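Local coordinates for protein glycosyltransferase Gtf1 (Streptococcus pneumoniae, PDB 4PQG) that is a glycosyltransferase of the GT-B fold that carries, besides its two Rossmann-like domains, an extended antiparallel beta-sheet domain, at residues 293-298 and 304-309; 287-292 and 433-438; 184-187 and 193-196; 75-80 and 206-211; 351-356 and 464-469. All coordinates share one frame; numbering follows the deposited sequence.

How the interactions relate
The five contacts fall into three groups. Interactions 1 and 2 share helix 288-301, their centres 14 Å apart, and they touch where Val293 CG1 lies 3.8 Å from Tyr435 OH. Interaction 2 joins the two Rossmann-like domains beside the ligands: the Tyr435 side chain is about 7 Å from the bound NAG and that of Thr287 about 11 Å from UDP. Interaction 5 lies farther out in the second of these domains, its nearest atoms about 6 Å from interaction 2. Interactions 3 and 4 form a separate cluster, centres 12 Å apart, linked by the stacked rings of Tyr195 and Phe208. Between interactions 3 and 5 the centres are 57 Å apart.

Interaction 1: residues 293-298 and 304-309; sequences VLQEQF and HQPKIV
The backbone of 304-309 runs past helical residues 293-298, with CA atoms 6.1 Å apart at Phe298 and Gln305 and 7.3 Å apart at Gln295 and Ile308. The polar grip comes from one side chain. Gln295 has its CG anti to the backbone N (chi1 -161°) and then bends at chi2, which carries its amide off the helix and across to the loop. There NE2 donates twice, to Gln305 OE1 at 3.0 Å and to the backbone Pro306 O at 3.2 Å. Both acceptors lie close to the plane of the donating amide, and the planes of the two glutamine amides are turned 56° apart. A water ties down the other end of the group: it donates to Gln295 OE1 at 2.8 Å and accepts from Ile308 N. Below this polar layer, Pro306 lays its CG over one face of the Phe298 ring in a CH-pi contact, 3.6 Å from the centroid. Ile308 reaches the edge of the same ring with CD1, and this methyl also meets Leu294 CG at 3.8 Å. Phe283 and Phe274 add further ring contacts around Phe298, and His304 is held through NE2 by Thr275 O. The segments belong to a beta-alpha-beta unit in which helix 288-301 connects strand 282-285 to the edge strand 308-310. With both ends of its amide engaged, Gln295 is fixed in rotation and ties the helix to the loop just ahead of strand 308-310, while the proline and isoleucine bury the apolar side.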
# COMPACT_ATOMS: atom_id res chain seq x y z
N VAL A 293 -15.97 14.19 -13.39
CA VAL A 293 -14.78 14.95 -13.81
C VAL A 293 -14.04 14.21 -14.92
O VAL A 293 -13.78 14.76 -15.99
CB VAL A 293 -13.83 15.22 -12.61
CG1 VAL A 293 -12.46 15.68 -13.11
CG2 VAL A 293 -14.44 16.27 -11.69
N LEU A 294 -13.73 12.94 -14.68
CA LEU A 294 -12.98 12.15 -15.64
C LEU A 294 -13.77 11.97 -16.94
O LEU A 294 -13.21 12.13 -18.03
CB LEU A 294 -12.61 10.79 -15.04
CG LEU A 294 -11.66 9.87 -15.84
CD1 LEU A 294 -10.35 10.56 -16.20
CD2 LEU A 294 -11.41 8.58 -15.06
N GLN A 295 -15.06 11.66 -16.82
CA GLN A 295 -15.89 11.51 -18.03
C GLN A 295 -15.80 12.76 -18.92
O GLN A 295 -15.51 12.66 -20.12
CB GLN A 295 -17.34 11.15 -17.70
CG GLN A 295 -18.08 10.56 -18.89
CD GLN A 295 -17.67 9.13 -19.16
OE1 GLN A 295 -17.95 8.25 -18.36
NE2 GLN A 295 -17.00 8.89 -20.30
N GLU A 296 -16.03 13.92 -18.32
CA GLU A 296 -15.92 15.20 -19.01
C GLU A 296 -14.56 15.38 -19.68
O GLU A 296 -14.47 15.87 -20.81
CB GLU A 296 -16.18 16.38 -18.05
CG GLU A 296 -17.60 16.45 -17.51
CD GLU A 296 -17.80 17.50 -16.41
OE1 GLU A 296 -16.79 18.05 -15.91
OE2 GLU A 296 -18.96 17.77 -16.05
N GLN A 297 -13.49 15.01 -18.97
CA GLN A 297 -12.15 15.22 -19.52
C GLN A 297 -11.86 14.30 -20.70
O GLN A 297 -11.22 14.71 -21.66
CB GLN A 297 -11.07 15.12 -18.44
CG GLN A 297 -11.10 16.31 -17.49
CD GLN A 297 -10.39 16.04 -16.18
OE1 GLN A 297 -10.22 14.89 -15.77
NE2 GLN A 297 -9.96 17.10 -15.53
N PHE A 298 -12.36 13.06 -20.63
CA PHE A 298 -12.25 12.16 -21.77
C PHE A 298 -12.90 12.76 -23.02
O PHE A 298 -12.33 12.73 -24.12
CB PHE A 298 -12.81 10.77 -21.43
CG PHE A 298 -11.77 9.83 -20.85
CD1 PHE A 298 -10.60 9.54 -21.57
CD2 PHE A 298 -11.95 9.25 -19.61
CE1 PHE A 298 -9.63 8.70 -21.04
CE2 PHE A 298 -11.00 8.40 -19.09
CZ PHE A 298 -9.83 8.13 -19.80
N HIS A 304 -11.70 9.22 -26.95
CA HIS A 304 -12.30 8.05 -26.30
C HIS A 304 -13.48 8.44 -25.46
O HIS A 304 -13.52 9.53 -24.89
CB HIS A 304 -11.31 7.33 -25.38
CG HIS A 304 -9.96 7.08 -25.99
ND1 HIS A 304 -9.78 6.27 -27.05
CD2 HIS A 304 -8.69 7.53 -25.62
CE1 HIS A 304 -8.47 6.22 -27.36
NE2 HIS A 304 -7.81 6.99 -26.48
N GLN A 305 -14.44 7.53 -25.33
CA GLN A 305 -15.52 7.70 -24.35
C GLN A 305 -15.68 6.41 -23.59
O GLN A 305 -16.61 5.64 -23.85
CB GLN A 305 -16.85 8.12 -24.99
CG GLN A 305 -17.07 9.62 -25.12
CD GLN A 305 -16.36 10.49 -24.08
OE1 GLN A 305 -16.57 10.40 -22.85
NE2 GLN A 305 -15.50 11.35 -24.58
N PRO A 306 -14.78 6.17 -22.62
CA PRO A 306 -14.75 4.89 -21.95
C PRO A 306 -15.87 4.78 -20.92
O PRO A 306 -16.44 5.79 -20.51
CB PRO A 306 -13.39 4.88 -21.26
CG PRO A 306 -13.07 6.32 -21.03
CD PRO A 306 -13.83 7.14 -22.03
N LYS A 307 -16.17 3.55 -20.52
CA LYS A 307 -17.08 3.28 -19.44
C LYS A 307 -16.36 3.55 -18.13
O LYS A 307 -15.21 3.14 -17.94
CB LYS A 307 -17.56 1.83 -19.49
CG LYS A 307 -18.46 1.47 -18.32
CD LYS A 307 -19.19 0.16 -18.53
CE LYS A 307 -20.37 0.07 -17.56
NZ LYS A 307 -21.05 -1.25 -17.59
N ILE A 308 -17.04 4.24 -17.22
CA ILE A 308 -16.46 4.58 -15.92
C ILE A 308 -17.46 4.24 -14.84
O ILE A 308 -18.58 4.72 -14.86
CB ILE A 308 -16.09 6.07 -15.82
CG1 ILE A 308 -15.10 6.47 -16.92
CG2 ILE A 308 -15.58 6.41 -14.43
CD1 ILE A 308 -14.79 7.95 -16.97
N VAL A 309 -17.07 3.39 -13.90
CA VAL A 309 -17.98 2.95 -12.84
C VAL A 309 -17.46 3.46 -11.50
O VAL A 309 -16.24 3.51 -11.28
CB VAL A 309 -18.21 1.42 -12.86
CG1 VAL A 309 -16.92 0.64 -12.71
CG2 VAL A 309 -19.19 0.98 -11.77
O HOH W 1 -19.43 5.88 -18.08

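Interaction 2: residues 287-292 and 433-438; sequences TDRQNE and VPYGNQ
A buried, mostly apolar interdomain contact centred on Tyr435 brings the start of helix 288-301, in the first Rossmann-like domain, against the turn after strand 428-431 in the second. Gln290 crosses one face of the Tyr435 ring, its CB 3.7 Å from the ring centroid and only 9° off its normal, a CH-pi contact over the centre. Because the Gln290 chain is extended beyond CG, it runs on across the face until Gln290 CD is 3.6 Å from Tyr435 CE2. The opposite face is covered by Pro434 CB, next to a cis peptide bond that joins Pro434 to Tyr435. Arg289 approaches from the edge, its CG in the ring plane and 3.8 Å from Tyr435 CD1. Thr287 OG1 sits near Tyr435 CB but is engaged as the N-cap, accepting from Gln290 N at 3.2 Å. The polar ends look elsewhere: Tyr435 OH bonds Glu252 OE2, and Gln290 NE2 bonds His253 ND1 and Ala251 O. Backbone bonds from Tyr435 and Gly436 to Glu412 tie the turn to a residue beside the NAG. Such a seam, with a ring from one domain laid on the helix start of the other beside the interdomain cleft, suits the two-domain architecture of GT-B proteins.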
# COMPACT_ATOMS: atom_id res chain seq x y z
N THR A 287 -15.47 7.83 -6.18
CA THR A 287 -16.59 8.75 -5.96
C THR A 287 -17.24 9.16 -7.26
O THR A 287 -16.59 9.17 -8.30
CB THR A 287 -16.15 10.03 -5.26
OG1 THR A 287 -15.31 10.78 -6.14
CG2 THR A 287 -15.44 9.73 -3.97
N ASP A 288 -18.51 9.54 -7.20
CA ASP A 288 -19.22 10.04 -8.37
C ASP A 288 -18.68 11.36 -8.89
O ASP A 288 -18.76 11.62 -10.07
CB ASP A 288 -20.72 10.21 -8.09
CG ASP A 288 -21.47 8.89 -8.06
OD1 ASP A 288 -21.10 7.97 -8.82
OD2 ASP A 288 -22.42 8.78 -7.26
N ARG A 289 -18.16 12.21 -8.00
CA ARG A 289 -17.55 13.45 -8.45
C ARG A 289 -16.33 13.18 -9.35
O ARG A 289 -16.18 13.81 -10.39
CB ARG A 289 -17.19 14.36 -7.28
CG ARG A 289 -16.63 15.73 -7.65
CD ARG A 289 -17.52 16.57 -8.57
NE ARG A 289 -16.79 17.74 -9.09
CZ ARG A 289 -17.02 18.33 -10.26
NH1 ARG A 289 -17.96 17.87 -11.07
NH2 ARG A 289 -16.29 19.37 -10.64
N GLN A 290 -15.46 12.24 -8.95
CA GLN A 290 -14.31 11.94 -9.80
C GLN A 290 -14.78 11.31 -11.10
O GLN A 290 -14.23 11.59 -12.17
CB GLN A 290 -13.28 11.04 -9.12
CG GLN A 290 -12.00 10.89 -9.95
CD GLN A 290 -10.84 10.35 -9.15
OE1 GLN A 290 -11.02 9.63 -8.17
NE2 GLN A 290 -9.63 10.69 -9.58
N ASN A 291 -15.83 10.50 -11.00
CA ASN A 291 -16.44 9.87 -12.16
C ASN A 291 -16.82 10.92 -13.20
O ASN A 291 -16.37 10.85 -14.35
CB ASN A 291 -17.64 9.01 -11.73
CG ASN A 291 -18.16 8.12 -12.85
OD1 ASN A 291 -18.20 8.52 -14.01
ND2 ASN A 291 -18.57 6.91 -12.50
N GLU A 292 -17.59 11.93 -12.78
CA GLU A 292 -18.06 12.98 -13.68
C GLU A 292 -16.92 13.83 -14.25
O GLU A 292 -16.90 14.16 -15.44
CB GLU A 292 -19.06 13.89 -12.96
CG GLU A 292 -20.28 13.14 -12.42
CD GLU A 292 -21.05 13.95 -11.39
OE1 GLU A 292 -21.08 15.19 -11.51
OE2 GLU A 292 -21.63 13.33 -10.47
N VAL A 433 -11.62 20.22 -0.10
CA VAL A 433 -10.95 19.84 -1.34
C VAL A 433 -11.46 18.48 -1.80
O VAL A 433 -11.83 17.65 -0.97
CB VAL A 433 -9.40 19.79 -1.19
CG1 VAL A 433 -8.82 21.20 -1.09
CG2 VAL A 433 -8.97 18.94 -0.00
N PRO A 434 -11.50 18.25 -3.12
CA PRO A 434 -11.96 16.96 -3.62
C PRO A 434 -10.90 15.84 -3.44
O PRO A 434 -9.74 16.14 -3.22
CB PRO A 434 -12.22 17.23 -5.10
CG PRO A 434 -11.30 18.35 -5.45
CD PRO A 434 -11.13 19.18 -4.20
N TYR A 435 -11.30 14.57 -3.47
CA TYR A 435 -12.71 14.14 -3.49
C TYR A 435 -13.19 13.70 -2.12
O TYR A 435 -14.36 13.93 -1.76
CB TYR A 435 -12.88 13.02 -4.51
CG TYR A 435 -12.43 13.45 -5.87
CD1 TYR A 435 -13.26 14.21 -6.68
CD2 TYR A 435 -11.14 13.15 -6.33
CE1 TYR A 435 -12.85 14.64 -7.93
CE2 TYR A 435 -10.72 13.56 -7.59
CZ TYR A 435 -11.57 14.30 -8.39
OH TYR A 435 -11.15 14.73 -9.62
N GLY A 436 -12.30 13.06 -1.36
CA GLY A 436 -12.69 12.39 -0.11
C GLY A 436 -13.29 13.25 0.98
O GLY A 436 -14.29 12.86 1.60
N ASN A 437 -12.69 14.40 1.23
CA ASN A 437 -13.16 15.31 2.27
C ASN A 437 -14.58 15.79 1.99
O ASN A 437 -15.39 15.91 2.89
CB ASN A 437 -12.23 16.52 2.40
CG ASN A 437 -11.00 16.22 3.23
OD1 ASN A 437 -10.74 15.07 3.59
ND2 ASN A 437 -10.24 17.26 3.54
N GLN A 438 -14.86 16.04 0.72
CA GLN A 438 -16.18 16.47 0.30
C GLN A 438 -17.21 15.33 0.34
O GLN A 438 -18.40 15.58 0.47
CB GLN A 438 -16.12 17.15 -1.06
CG GLN A 438 -15.39 18.49 -1.02
CD GLN A 438 -14.94 18.99 -2.38
OE1 GLN A 438 -15.05 18.28 -3.38
NE2 GLN A 438 -14.42 20.22 -2.41

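Interaction 3: residues 184-187 and 193-196; sequences DILM and EVYH
Strands 184-187 and 193-196 run antiparallel, with axes 4.7 Å apart and N-to-C directions 163° from each other. Asp184 and His196 form a hydrogen-bonded pair, with His196 N to Asp184 O the shorter of their two bonds at 2.7 Å and Asp184 N to His196 O the longer at 3.0 Å. Ile185 and Tyr195 make the non-hydrogen-bonded pair between, and Leu186 N then donates to Val194 O at 2.8 Å. The register breaks at this end: Glu193 N, not Val194 N, donates to Leu186 O at 3.0 Å, so both residues face Leu186. Side chains divide between the two sheet faces. On one, Ile185 and Tyr195 lie side by side and point the same way. Ile185 CG1 and Tyr195 CG both stand anti to their carbonyl carbons (Tyr195 chi1 -54°), and Ile185 CG1 comes 3.7 Å from Tyr195 CD1 while CG2 sits over the rim of one ring face. Phe208 stacks on the Tyr195 ring, and Glu192 OE1 bonds the hydroxyl. On the second face, Leu186 CB meets Val194 CB at 4.1 Å, and Asp184 bonds Thr173 and makes a salt bridge with Lys198. Strands 166-175 and 201-203 flank the pair, so this is an internal beta hairpin of the extended antiparallel sheet, distorted by a classic beta bulge at Glu193 and Val194.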
# COMPACT_ATOMS: atom_id res chain seq x y z
N ASP A 184 17.55 -18.13 -14.02
CA ASP A 184 18.56 -17.20 -13.51
C ASP A 184 18.25 -15.82 -14.06
O ASP A 184 17.80 -15.69 -15.20
CB ASP A 184 19.98 -17.60 -13.94
CG ASP A 184 20.28 -19.07 -13.70
OD1 ASP A 184 20.08 -19.53 -12.55
OD2 ASP A 184 20.73 -19.76 -14.67
N ILE A 185 18.49 -14.78 -13.27
CA ILE A 185 18.38 -13.44 -13.81
C ILE A 185 19.78 -12.89 -13.81
O ILE A 185 20.43 -12.86 -12.76
CB ILE A 185 17.46 -12.51 -12.98
CG1 ILE A 185 16.11 -13.21 -12.68
CG2 ILE A 185 17.29 -11.17 -13.70
CD1 ILE A 185 15.26 -12.49 -11.63
N LEU A 186 20.27 -12.49 -14.98
CA LEU A 186 21.58 -11.87 -15.07
C LEU A 186 21.38 -10.38 -14.83
O LEU A 186 20.58 -9.75 -15.52
CB LEU A 186 22.24 -12.18 -16.41
CG LEU A 186 22.42 -13.68 -16.69
CD1 LEU A 186 23.22 -13.86 -17.99
CD2 LEU A 186 23.10 -14.41 -15.53
N MET A 187 22.09 -9.85 -13.84
CA MET A 187 21.93 -8.48 -13.38
C MET A 187 23.01 -7.57 -13.93
O MET A 187 24.15 -7.99 -14.13
CB MET A 187 21.97 -8.43 -11.84
CG MET A 187 20.97 -9.34 -11.15
SD MET A 187 19.25 -8.88 -11.46
CE MET A 187 19.28 -7.17 -10.89
N GLU A 193 18.47 -7.91 -16.70
CA GLU A 193 18.67 -7.82 -18.14
C GLU A 193 18.23 -9.07 -18.89
O GLU A 193 17.60 -8.99 -19.93
CB GLU A 193 20.13 -7.47 -18.45
CG GLU A 193 20.47 -6.02 -18.16
CD GLU A 193 21.77 -5.54 -18.79
OE1 GLU A 193 22.61 -6.38 -19.22
OE2 GLU A 193 21.96 -4.31 -18.85
N VAL A 194 18.56 -10.23 -18.34
CA VAL A 194 18.32 -11.50 -19.02
C VAL A 194 17.73 -12.49 -18.02
O VAL A 194 18.25 -12.61 -16.90
CB VAL A 194 19.65 -12.04 -19.60
CG1 VAL A 194 19.50 -13.46 -20.11
CG2 VAL A 194 20.20 -11.13 -20.69
N TYR A 195 16.66 -13.18 -18.41
CA TYR A 195 16.06 -14.21 -17.58
C TYR A 195 16.22 -15.53 -18.29
O TYR A 195 15.56 -15.78 -19.31
CB TYR A 195 14.56 -13.96 -17.37
CG TYR A 195 14.22 -12.59 -16.84
CD1 TYR A 195 13.82 -12.42 -15.50
CD2 TYR A 195 14.27 -11.45 -17.67
CE1 TYR A 195 13.50 -11.18 -15.00
CE2 TYR A 195 13.94 -10.19 -17.17
CZ TYR A 195 13.56 -10.07 -15.83
OH TYR A 195 13.22 -8.86 -15.30
N HIS A 196 17.11 -16.36 -17.77
CA HIS A 196 17.52 -17.55 -18.49
C HIS A 196 16.75 -18.71 -17.93
O HIS A 196 16.99 -19.13 -16.79
CB HIS A 196 19.03 -17.78 -18.39
CG HIS A 196 19.56 -18.78 -19.41
ND1 HIS A 196 19.04 -20.01 -19.57
CD2 HIS A 196 20.61 -18.68 -20.34
CE1 HIS A 196 19.69 -20.66 -20.55
NE2 HIS A 196 20.66 -19.85 -21.01

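Interaction 4: residues 75-80 and 206-211; sequences NHFTDI and QAFVRA
Phe77 and Phe208 carry the tight part of this contact, with Phe77 CE2 set against the CE1-CZ side of the Phe208 ring, 3.3 Å from Phe208 CZ. The planes are inclined by 29° and the centroids stand 4.8 Å apart; the rings are slid past one another and barely overlap. Phe208 reaches across because its CG is anti to the backbone N (chi1 -178°), which throws the ring off the side of its helix. It is buried, with Tyr74 and Phe197 close by. The pair joins two parts of the fold: Phe77 follows helix 73-76, just after the edge strand 70-72 of the parallel sheet in the first Rossmann-like domain, whereas helix 205-215 follows the last strand of the extended antiparallel sheet. By contrast the second approach is loose. Ala211 lies at the edge of the Phe77 ring, with Ala211 C 4.2 Å and Ala211 CB 4.4 Å from Phe77 CE1. Phe77 as a whole is partly exposed, though Phe197 meets its ring edge-to-face. Behind it the loop is pinned by Thr78, whose OG1 donates to Asn75 O at 2.9 Å and, in an ST turn, accepts from Ile80 N.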
# COMPACT_ATOMS: atom_id res chain seq x y z
N ASN A 75 8.18 -15.76 -8.03
CA ASN A 75 7.87 -17.07 -7.45
C ASN A 75 6.97 -17.94 -8.36
O ASN A 75 7.00 -19.18 -8.29
CB ASN A 75 7.15 -16.84 -6.10
CG ASN A 75 6.55 -18.10 -5.52
OD1 ASN A 75 5.33 -18.28 -5.55
ND2 ASN A 75 7.40 -18.99 -5.04
N HIS A 76 6.19 -17.27 -9.21
CA HIS A 76 5.10 -17.88 -9.99
C HIS A 76 5.56 -18.95 -10.93
O HIS A 76 4.85 -19.93 -11.15
CB HIS A 76 4.34 -16.82 -10.77
CG HIS A 76 3.24 -17.37 -11.65
ND1 HIS A 76 2.09 -17.85 -11.16
CD2 HIS A 76 3.16 -17.49 -13.04
CE1 HIS A 76 1.30 -18.26 -12.17
NE2 HIS A 76 1.96 -18.04 -13.32
N PHE A 77 6.75 -18.76 -11.49
CA PHE A 77 7.34 -19.72 -12.40
C PHE A 77 7.93 -20.94 -11.69
O PHE A 77 8.47 -21.83 -12.35
CB PHE A 77 8.44 -19.04 -13.24
CG PHE A 77 7.96 -17.86 -14.04
CD1 PHE A 77 7.43 -18.04 -15.31
CD2 PHE A 77 8.06 -16.57 -13.54
CE1 PHE A 77 7.00 -16.96 -16.08
CE2 PHE A 77 7.64 -15.47 -14.29
CZ PHE A 77 7.11 -15.67 -15.57
N THR A 78 7.90 -20.97 -10.37
CA THR A 78 8.43 -22.09 -9.63
C THR A 78 7.28 -22.85 -8.96
O THR A 78 6.12 -22.42 -9.01
CB THR A 78 9.46 -21.67 -8.54
OG1 THR A 78 8.77 -21.22 -7.36
CG2 THR A 78 10.43 -20.57 -9.05
N ASP A 79 7.61 -23.95 -8.31
CA ASP A 79 6.58 -24.71 -7.59
C ASP A 79 6.62 -24.47 -6.08
O ASP A 79 5.95 -25.18 -5.33
CB ASP A 79 6.69 -26.20 -7.93
CG ASP A 79 7.92 -26.86 -7.32
OD1 ASP A 79 8.71 -26.23 -6.57
OD2 ASP A 79 8.12 -28.05 -7.60
N ILE A 80 7.40 -23.49 -5.63
CA ILE A 80 7.40 -23.11 -4.20
C ILE A 80 6.20 -22.22 -3.92
O ILE A 80 5.99 -21.19 -4.60
CB ILE A 80 8.72 -22.42 -3.77
CG1 ILE A 80 9.88 -23.42 -3.89
CG2 ILE A 80 8.58 -21.81 -2.36
CD1 ILE A 80 11.24 -22.89 -3.49
N GLN A 206 9.93 -6.48 -19.34
CA GLN A 206 8.69 -6.49 -20.10
C GLN A 206 8.39 -7.86 -20.72
O GLN A 206 7.25 -8.34 -20.64
CB GLN A 206 8.71 -5.42 -21.19
CG GLN A 206 8.51 -4.00 -20.69
CD GLN A 206 8.32 -3.04 -21.85
OE1 GLN A 206 7.19 -2.70 -22.21
NE2 GLN A 206 9.41 -2.65 -22.49
N ALA A 207 9.40 -8.47 -21.32
CA ALA A 207 9.25 -9.78 -21.94
C ALA A 207 8.94 -10.83 -20.89
O ALA A 207 8.15 -11.76 -21.12
CB ALA A 207 10.51 -10.15 -22.71
N PHE A 208 9.57 -10.66 -19.72
CA PHE A 208 9.39 -11.56 -18.60
C PHE A 208 7.95 -11.48 -18.08
O PHE A 208 7.29 -12.51 -17.87
CB PHE A 208 10.40 -11.18 -17.51
CG PHE A 208 10.37 -12.06 -16.29
CD1 PHE A 208 10.60 -13.43 -16.38
CD2 PHE A 208 10.17 -11.50 -15.03
CE1 PHE A 208 10.61 -14.22 -15.25
CE2 PHE A 208 10.19 -12.29 -13.90
CZ PHE A 208 10.42 -13.65 -14.00
N VAL A 209 7.47 -10.25 -17.90
CA VAL A 209 6.08 -10.03 -17.47
C VAL A 209 5.10 -10.54 -18.54
O VAL A 209 4.05 -11.07 -18.19
CB VAL A 209 5.83 -8.54 -17.12
CG1 VAL A 209 4.35 -8.25 -16.90
CG2 VAL A 209 6.63 -8.17 -15.87
N ARG A 210 5.44 -10.39 -19.81
CA ARG A 210 4.61 -10.96 -20.88
C ARG A 210 4.44 -12.47 -20.71
O ARG A 210 3.32 -12.99 -20.75
CB ARG A 210 5.16 -10.64 -22.27
CG ARG A 210 4.13 -10.84 -23.36
CD ARG A 210 4.71 -10.65 -24.74
NE ARG A 210 4.97 -9.24 -25.03
CZ ARG A 210 4.02 -8.32 -25.25
NH1 ARG A 210 2.73 -8.63 -25.22
NH2 ARG A 210 4.38 -7.06 -25.51
N ALA A 211 5.56 -13.17 -20.49
CA ALA A 211 5.58 -14.61 -20.27
C ALA A 211 4.74 -14.98 -19.07
O ALA A 211 4.00 -15.98 -19.08
CB ALA A 211 7.01 -15.10 -20.08

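Interaction 5: residues 351-356 and 464-469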
# COMPACT_ATOMS: atom_id res chain seq x y z
N ILE A 351 -0.64 22.63 18.60
CA ILE A 351 0.15 23.45 19.53
C ILE A 351 -0.58 24.75 19.89
O ILE A 351 -0.60 25.16 21.05
CB ILE A 351 1.56 23.78 18.96
CG1 ILE A 351 2.40 22.50 18.85
CG2 ILE A 351 2.30 24.82 19.82
CD1 ILE A 351 3.58 22.64 17.91
N GLU A 352 -1.19 25.37 18.89
CA GLU A 352 -1.90 26.63 19.05
C GLU A 352 -3.20 26.45 19.83
O GLU A 352 -3.46 27.18 20.78
CB GLU A 352 -2.14 27.26 17.67
CG GLU A 352 -2.81 28.62 17.65
CD GLU A 352 -1.92 29.75 18.15
OE1 GLU A 352 -0.67 29.61 18.16
OE2 GLU A 352 -2.48 30.80 18.53
N ALA A 353 -4.00 25.45 19.44
CA ALA A 353 -5.26 25.17 20.11
C ALA A 353 -5.04 24.79 21.57
O ALA A 353 -5.89 25.07 22.43
CB ALA A 353 -6.04 24.08 19.38
N HIS A 354 -3.90 24.17 21.84
CA HIS A 354 -3.53 23.72 23.18
C HIS A 354 -3.40 24.86 24.17
O HIS A 354 -3.49 24.66 25.38
CB HIS A 354 -2.23 22.94 23.09
CG HIS A 354 -1.74 22.39 24.39
ND1 HIS A 354 -0.84 23.03 25.15
CD2 HIS A 354 -2.05 21.22 25.07
CE1 HIS A 354 -0.58 22.31 26.25
NE2 HIS A 354 -1.32 21.20 26.20
N LYS A 355 -3.18 26.07 23.66
CA LYS A 355 -3.20 27.28 24.49
C LYS A 355 -4.57 27.49 25.13
O LYS A 355 -4.67 27.91 26.27
CB LYS A 355 -2.82 28.52 23.67
CG LYS A 355 -1.39 28.52 23.16
CD LYS A 355 -1.22 29.53 22.04
CE LYS A 355 0.23 29.63 21.58
NZ LYS A 355 0.40 30.66 20.51
N GLU A 356 -5.62 27.18 24.37
CA GLU A 356 -7.00 27.38 24.81
C GLU A 356 -7.55 26.13 25.50
O GLU A 356 -8.38 26.25 26.40
CB GLU A 356 -7.86 27.72 23.59
CG GLU A 356 -9.17 28.42 23.90
CD GLU A 356 -9.06 29.93 23.91
OE1 GLU A 356 -7.96 30.47 24.17
OE2 GLU A 356 -10.09 30.60 23.63
N ALA A 464 -6.60 28.66 11.37
CA ALA A 464 -7.90 28.12 10.98
C ALA A 464 -8.20 26.80 11.68
O ALA A 464 -9.23 26.67 12.34
CB ALA A 464 -8.02 27.99 9.47
N TYR A 465 -7.30 25.82 11.56
CA TYR A 465 -7.49 24.54 12.24
C TYR A 465 -7.64 24.72 13.76
O TYR A 465 -8.56 24.16 14.37
CB TYR A 465 -6.36 23.55 11.92
CG TYR A 465 -6.58 22.79 10.63
CD1 TYR A 465 -7.16 21.52 10.64
CD2 TYR A 465 -6.22 23.36 9.41
CE1 TYR A 465 -7.37 20.83 9.45
CE2 TYR A 465 -6.41 22.67 8.22
CZ TYR A 465 -6.97 21.40 8.24
OH TYR A 465 -7.17 20.75 7.05
N ALA A 466 -6.74 25.52 14.36
CA ALA A 466 -6.82 25.82 15.80
C ALA A 466 -8.20 26.35 16.18
O ALA A 466 -8.82 25.84 17.11
CB ALA A 466 -5.76 26.82 16.23
N ALA A 467 -8.69 27.35 15.42
CA ALA A 467 -10.01 27.95 15.65
C ALA A 467 -11.14 26.93 15.53
O ALA A 467 -12.10 26.97 16.30
CB ALA A 467 -10.25 29.10 14.68
N LYS A 468 -11.02 26.02 14.57
CA LYS A 468 -12.07 25.03 14.35
C LYS A 468 -12.11 23.94 15.42
O LYS A 468 -13.19 23.52 15.85
CB LYS A 468 -11.99 24.45 12.93
CG LYS A 468 -12.60 25.35 11.87
CD LYS A 468 -14.03 25.72 12.26
CE LYS A 468 -14.68 26.59 11.22
NZ LYS A 468 -16.09 26.87 11.59
N ILE A 469 -10.93 23.48 15.83
CA ILE A 469 -10.83 22.52 16.93
C ILE A 469 -11.47 23.15 18.17
O ILE A 469 -12.36 22.54 18.76
CB ILE A 469 -9.36 22.14 17.24
CG1 ILE A 469 -8.76 21.29 16.09
CG2 ILE A 469 -9.26 21.38 18.55
CD1 ILE A 469 -7.25 21.34 15.99
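Ala353 and Ala466 bring the two helices together, with CA atoms only 4.6 Å apart. Their methyls pass at 4.2 Å, and Ala466 CB also lies 3.9 Å from the backbone N of Ala353, so it rests against the main chain of the opposing helix as much as against a side chain. Alongside, the aliphatic part of Glu352 leans on the same methyl, CG to Ala466 CB 3.7 Å. On the other flank Ile469 CG2 reaches Ala353 CB at 4.3 Å. Contact is wholly van der Waals, and the small side chains are what allow the backbones to approach so closely. Both helices belong to the second Rossmann-like domain of the GT-B fold: helix 343-353 comes after strand 330-334 in the middle of its parallel sheet, and helix 458-474 after the edge strand 447-450. One shell out, the carboxylate of Glu352 is turned from the interface by a bend at chi2 (71°) and forms a salt bridge with Lys355, NZ to OE1 2.8 Å, met from above the carboxylate plane. Ala353 also touches Leu360 and Cys470, which extends the apolar patch. Tyr465, next to Ala466, packs on Leu346 and Ala349 of helix 343-353, meets Phe431 edge-to-face, and bonds Thr407 O through its hydroxyl. Farther along helix 458-474, Lys468 makes a cation-pi contact with Tyr448 of strand 447-450.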